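Local coordinates for protein ornithine decarboxylase (Entamoeba histolytica, PDB 4AIB) that probably catalyses, as a pyridoxal-phosphate-dependent homodimer, the decarboxylation of L-ornithine to putrescine, the first step from ornithine into polyamine synthesis, at residues S79-P93 with N106-H118. Sequence-based numbering, arbitrary orientation.
Sequences SLNEIKEVLDLGFNP and NQLIEASHLGINH
Leu80 inserts its side chain as a knob among Gln107, Glu110, Ala111 and Leu114. With CG anti to the backbone N (chi1 178°), both its methyls reach Glu110, whose aliphatic CG lies 3.8 Å from Leu80 CD1, the two side chains crossing at about a right angle. Gln107 runs extended past the base of the leucine, and its OE1 accepts from Leu80 N (3.2 Å), the donor lying well above the carbonyl plane. This bond uses a first-turn amide of helix 80-88, while the neighbouring N-cap, Ser79 OG, takes a weak bond from Glu82 N. Leu114 answers from helix 106-114 as the reciprocal knob, among Leu80, Ile83, Lys84 and Leu87; its CG meets Leu87 CD1 at 3.8 Å, and its CD2 touches the aliphatic part of Lys84. On the buried side, Ile83 CG2 packs on Ile116 CD1 (3.7 Å), and Ile83 CD1 faces the methyl of Ala111. Pro93 closes the far end, its CB 3.4 Å from Gly115 O, and a water links Pro93 O to Asn117 N. Toward the barrel strands, Ile83 and Gln107 both touch Tyr98 of strand 96-98. The two helices run nearly parallel, 18° apart with axes 10.6 Å from each other, as successive outer helices flanking a strand in the beta/alpha (TIM-type) barrel that forms the pyridoxal-binding domain of this decarboxylase family.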
loop_
_atom_site.group_PDB
_atom_site.type_symbol
_atom_site.label_atom_id
_atom_site.label_comp_id
_atom_site.label_asym_id
_atom_site.label_seq_id
_atom_site.Cartn_x
_atom_site.Cartn_y
_atom_site.Cartn_z
ATOM N N SER A 79 -11.169 -9.514 8.344
ATOM C CA SER A 79 -10.281 -10.662 8.511
ATOM C C SER A 79 -10.377 -11.245 9.920
ATOM O O SER A 79 -11.049 -10.681 10.787
ATOM C CB SER A 79 -8.835 -10.263 8.203
ATOM O OG SER A 79 -8.358 -9.303 9.132
ATOM N N LEU A 80 -9.702 -12.373 10.135
ATOM C CA LEU A 80 -9.626 -13.009 11.451
ATOM C C LEU A 80 -8.817 -12.166 12.439
ATOM O O LEU A 80 -9.125 -12.135 13.633
ATOM C CB LEU A 80 -9.029 -14.417 11.331
ATOM C CG LEU A 80 -8.795 -15.267 12.587
ATOM C CD1 LEU A 80 -10.099 -15.609 13.296
ATOM C CD2 LEU A 80 -8.034 -16.534 12.227
ATOM N N ASN A 81 -7.787 -11.490 11.935
ATOM C CA ASN A 81 -6.965 -10.597 12.753
ATOM C C ASN A 81 -7.766 -9.433 13.330
ATOM O O ASN A 81 -7.563 -9.046 14.483
ATOM C CB ASN A 81 -5.766 -10.076 11.953
ATOM C CG ASN A 81 -4.645 -11.097 11.831
ATOM O OD1 ASN A 81 -3.608 -10.817 11.229
ATOM N ND2 ASN A 81 -4.842 -12.282 12.401
ATOM N N GLU A 82 -8.679 -8.892 12.524
ATOM C CA GLU A 82 -9.598 -7.842 12.963
ATOM C C GLU A 82 -10.613 -8.378 13.972
ATOM O O GLU A 82 -10.997 -7.673 14.906
ATOM C CB GLU A 82 -10.321 -7.219 11.767
ATOM C CG GLU A 82 -9.432 -6.373 10.867
ATOM C CD GLU A 82 -10.168 -5.799 9.667
ATOM O OE1 GLU A 82 -11.396 -5.572 9.756
ATOM O OE2 GLU A 82 -9.511 -5.566 8.632
ATOM N N ILE A 83 -11.041 -9.624 13.768
ATOM C CA ILE A 83 -11.925 -10.324 14.704
ATOM C C ILE A 83 -11.237 -10.495 16.060
ATOM O O ILE A 83 -11.814 -10.178 17.104
ATOM C CB ILE A 83 -12.369 -11.701 14.145
ATOM C CG1 ILE A 83 -13.433 -11.525 13.056
ATOM C CG2 ILE A 83 -12.892 -12.607 15.253
ATOM C CD1 ILE A 83 -13.724 -12.782 12.264
ATOM N N LYS A 84 -9.996 -10.979 16.029
ATOM C CA LYS A 84 -9.225 -11.238 17.244
ATOM C C LYS A 84 -8.885 -9.962 18.008
ATOM O O LYS A 84 -8.882 -9.964 19.238
ATOM C CB LYS A 84 -7.946 -12.021 16.928
ATOM C CG LYS A 84 -8.184 -13.474 16.541
ATOM C CD LYS A 84 -6.902 -14.293 16.585
ATOM C CE LYS A 84 -6.555 -14.720 18.004
ATOM N NZ LYS A 84 -5.296 -15.515 18.055
ATOM N N GLU A 85 -8.613 -8.881 17.279
ATOM C CA GLU A 85 -8.288 -7.590 17.889
ATOM C C GLU A 85 -9.440 -7.065 18.747
ATOM O O GLU A 85 -9.220 -6.565 19.851
ATOM C CB GLU A 85 -7.916 -6.556 16.822
ATOM C CG GLU A 85 -7.198 -5.336 17.382
ATOM C CD GLU A 85 -7.415 -4.081 16.556
ATOM O OE1 GLU A 85 -7.205 -4.121 15.324
ATOM O OE2 GLU A 85 -7.799 -3.048 17.145
ATOM N N VAL A 86 -10.661 -7.188 18.229
ATOM C CA VAL A 86 -11.862 -6.751 18.939
ATOM C C VAL A 86 -12.113 -7.611 20.181
ATOM O O VAL A 86 -12.382 -7.083 21.263
ATOM C CB VAL A 86 -13.103 -6.754 18.016
ATOM C CG1 VAL A 86 -14.357 -6.393 18.795
ATOM C CG2 VAL A 86 -12.913 -5.786 16.858
ATOM N N LEU A 87 -12.005 -8.929 20.016
ATOM C CA LEU A 87 -12.222 -9.885 21.106
ATOM C C LEU A 87 -11.195 -9.756 22.229
ATOM O O LEU A 87 -11.518 -9.982 23.397
ATOM C CB LEU A 87 -12.237 -11.321 20.570
ATOM C CG LEU A 87 -13.442 -11.758 19.730
ATOM C CD1 LEU A 87 -13.126 -13.040 18.979
ATOM C CD2 LEU A 87 -14.686 -11.931 20.587
ATOM N N ASP A 88 -9.963 -9.395 21.869
ATOM C CA ASP A 88 -8.894 -9.187 22.847
ATOM C C ASP A 88 -9.118 -7.941 23.699
ATOM O O ASP A 88 -8.624 -7.858 24.823
ATOM C CB ASP A 88 -7.529 -9.112 22.156
ATOM C CG ASP A 88 -7.038 -10.468 21.674
ATOM O OD1 ASP A 88 -7.600 -11.506 22.093
ATOM O OD2 ASP A 88 -6.079 -10.494 20.868
ATOM N N LEU A 89 -9.868 -6.980 23.163
ATOM C CA LEU A 89 -10.195 -5.756 23.895
ATOM C C LEU A 89 -11.355 -5.952 24.879
ATOM O O LEU A 89 -11.713 -5.032 25.618
ATOM C CB LEU A 89 -10.488 -4.603 22.928
ATOM C CG LEU A 89 -9.329 -4.042 22.093
ATOM C CD1 LEU A 89 -9.859 -3.137 20.990
ATOM C CD2 LEU A 89 -8.310 -3.301 22.949
ATOM N N GLY A 90 -11.933 -7.152 24.882
ATOM C CA GLY A 90 -12.969 -7.517 25.847
ATOM C C GLY A 90 -14.394 -7.399 25.345
ATOM O O GLY A 90 -15.341 -7.651 26.094
ATOM N N PHE A 91 -14.548 -7.018 24.079
ATOM C CA PHE A 91 -15.869 -6.860 23.477
ATOM C C PHE A 91 -16.485 -8.207 23.108
ATOM O O PHE A 91 -15.785 -9.122 22.664
ATOM C CB PHE A 91 -15.807 -5.939 22.254
ATOM C CG PHE A 91 -15.314 -4.549 22.562
ATOM C CD1 PHE A 91 -16.086 -3.671 23.318
ATOM C CD2 PHE A 91 -14.081 -4.115 22.089
ATOM C CE1 PHE A 91 -15.632 -2.390 23.603
ATOM C CE2 PHE A 91 -13.623 -2.834 22.367
ATOM C CZ PHE A 91 -14.400 -1.972 23.125
ATOM N N ASN A 92 -17.798 -8.314 23.304
ATOM C CA ASN A 92 -18.543 -9.548 23.063
ATOM C C ASN A 92 -18.679 -9.871 21.572
ATOM O O ASN A 92 -18.968 -8.976 20.774
ATOM C CB ASN A 92 -19.928 -9.457 23.713
ATOM C CG ASN A 92 -20.542 -10.819 23.981
ATOM O OD1 ASN A 92 -20.029 -11.600 24.785
ATOM N ND2 ASN A 92 -21.653 -11.108 23.315
ATOM N N PRO A 93 -18.474 -11.151 21.196
ATOM C CA PRO A 93 -18.517 -11.592 19.794
ATOM C C PRO A 93 -19.849 -11.354 19.077
ATOM O O PRO A 93 -19.890 -11.405 17.847
ATOM C CB PRO A 93 -18.230 -13.098 19.886
ATOM C CG PRO A 93 -18.521 -13.469 21.299
ATOM C CD PRO A 93 -18.117 -12.265 22.092
ATOM N N ASN A 106 -9.712 -21.795 6.952
ATOM C CA ASN A 106 -9.094 -21.793 8.280
ATOM C C ASN A 106 -9.593 -20.665 9.182
ATOM O O ASN A 106 -9.779 -20.859 10.387
ATOM C CB ASN A 106 -7.564 -21.755 8.168
ATOM C CG ASN A 106 -7.068 -20.647 7.258
ATOM O OD1 ASN A 106 -7.078 -19.472 7.623
ATOM N ND2 ASN A 106 -6.620 -21.019 6.067
ATOM N N GLN A 107 -9.821 -19.496 8.588
ATOM C CA GLN A 107 -10.311 -18.331 9.321
ATOM C C GLN A 107 -11.784 -18.464 9.697
ATOM O O GLN A 107 -12.185 -18.055 10.787
ATOM C CB GLN A 107 -10.076 -17.049 8.519
ATOM C CG GLN A 107 -8.610 -16.659 8.402
ATOM C CD GLN A 107 -8.397 -15.370 7.632
ATOM O OE1 GLN A 107 -9.207 -14.444 7.703
ATOM N NE2 GLN A 107 -7.295 -15.301 6.896
ATOM N N LEU A 108 -12.579 -19.040 8.795
ATOM C CA LEU A 108 -14.009 -19.261 9.031
ATOM C C LEU A 108 -14.245 -20.252 10.170
ATOM O O LEU A 108 -15.141 -20.056 10.995
ATOM C CB LEU A 108 -14.700 -19.737 7.745
ATOM C CG LEU A 108 -16.201 -20.056 7.752
ATOM C CD1 LEU A 108 -17.044 -18.858 8.168
ATOM C CD2 LEU A 108 -16.635 -20.565 6.386
ATOM N N ILE A 109 -13.435 -21.308 10.207
ATOM C CA ILE A 109 -13.492 -22.309 11.273
ATOM C C ILE A 109 -13.110 -21.679 12.617
ATOM O O ILE A 109 -13.816 -21.852 13.614
ATOM C CB ILE A 109 -12.598 -23.533 10.952
ATOM C CG1 ILE A 109 -13.145 -24.286 9.732
ATOM C CG2 ILE A 109 -12.505 -24.476 12.146
ATOM C CD1 ILE A 109 -12.147 -25.210 9.062
ATOM N N GLU A 110 -12.008 -20.930 12.625
ATOM C CA GLU A 110 -11.510 -20.266 13.832
ATOM C C GLU A 110 -12.501 -19.244 14.395
ATOM O O GLU A 110 -12.646 -19.123 15.614
ATOM C CB GLU A 110 -10.146 -19.614 13.564
ATOM C CG GLU A 110 -9.457 -19.010 14.785
ATOM C CD GLU A 110 -9.080 -20.031 15.847
ATOM O OE1 GLU A 110 -8.942 -21.231 15.525
ATOM O OE2 GLU A 110 -8.912 -19.627 17.017
ATOM N N ALA A 111 -13.180 -18.523 13.503
ATOM C CA ALA A 111 -14.194 -17.541 13.891
ATOM C C ALA A 111 -15.366 -18.196 14.622
ATOM O O ALA A 111 -15.891 -17.641 15.590
ATOM C CB ALA A 111 -14.685 -16.769 12.675
ATOM N N SER A 112 -15.762 -19.380 14.156
ATOM C CA SER A 112 -16.825 -20.158 14.789
ATOM C C SER A 112 -16.429 -20.596 16.200
ATOM O O SER A 112 -17.263 -20.600 17.108
ATOM C CB SER A 112 -17.180 -21.376 13.935
ATOM O OG SER A 112 -18.281 -22.084 14.481
ATOM N N HIS A 113 -15.157 -20.955 16.371
ATOM C CA HIS A 113 -14.619 -21.359 17.672
ATOM C C HIS A 113 -14.444 -20.191 18.601
ATOM O O HIS A 113 -14.530 -20.340 19.822
ATOM C CB HIS A 113 -13.293 -22.097 17.507
ATOM C CG HIS A 113 -13.402 -23.393 16.734
ATOM N ND1 HIS A 113 -14.412 -24.265 16.917
ATOM C CD2 HIS A 113 -12.569 -23.953 15.768
ATOM C CE1 HIS A 113 -14.244 -25.322 16.101
ATOM N NE2 HIS A 113 -13.114 -25.132 15.401
ATOM N N LEU A 114 -14.191 -19.016 18.028
ATOM C CA LEU A 114 -14.046 -17.788 18.807
ATOM C C LEU A 114 -15.389 -17.216 19.254
ATOM O O LEU A 114 -15.446 -16.416 20.190
ATOM C CB LEU A 114 -13.234 -16.745 18.028
ATOM C CG LEU A 114 -11.756 -16.549 18.397
ATOM C CD1 LEU A 114 -11.039 -17.851 18.737
ATOM C CD2 LEU A 114 -11.031 -15.817 17.278
ATOM N N GLY A 115 -16.463 -17.633 18.587
ATOM C CA GLY A 115 -17.818 -17.251 18.978
ATOM C C GLY A 115 -18.531 -16.326 18.010
ATOM O O GLY A 115 -19.593 -15.789 18.332
ATOM N N ILE A 116 -17.950 -16.141 16.825
ATOM C CA ILE A 116 -18.540 -15.292 15.787
ATOM C C ILE A 116 -19.769 -15.976 15.192
ATOM O O ILE A 116 -19.729 -17.162 14.855
ATOM C CB ILE A 116 -17.513 -14.934 14.681
ATOM C CG1 ILE A 116 -16.260 -14.273 15.284
ATOM C CG2 ILE A 116 -18.139 -14.055 13.601
ATOM C CD1 ILE A 116 -16.514 -13.022 16.107
ATOM N N ASN A 117 -20.854 -15.214 15.072
ATOM C CA ASN A 117 -22.156 -15.752 14.689
ATOM C C ASN A 117 -22.812 -15.019 13.510
ATOM O O ASN A 117 -23.898 -15.398 13.061
ATOM C CB ASN A 117 -23.089 -15.737 15.907
ATOM C CG ASN A 117 -24.254 -16.697 15.768
ATOM O OD1 ASN A 117 -24.070 -17.881 15.483
ATOM N ND2 ASN A 117 -25.463 -16.192 15.981
ATOM N N HIS A 118 -22.154 -13.974 13.010
ATOM C CA HIS A 118 -22.708 -13.173 11.918
ATOM C C HIS A 118 -21.721 -12.949 10.806
ATOM O O HIS A 118 -20.615 -12.455 11.034
ATOM C CB HIS A 118 -23.244 -11.842 12.444
ATOM C CG HIS A 118 -24.233 -11.987 13.579
ATOM N ND1 HIS A 118 -25.398 -12.648 13.445
ATOM C CD2 HIS A 118 -24.194 -11.524 14.893
ATOM C CE1 HIS A 118 -26.069 -12.615 14.610
ATOM N NE2 HIS A 118 -25.332 -11.925 15.496
HETATM O O HOH W 1 -21.184 -12.617 15.496
#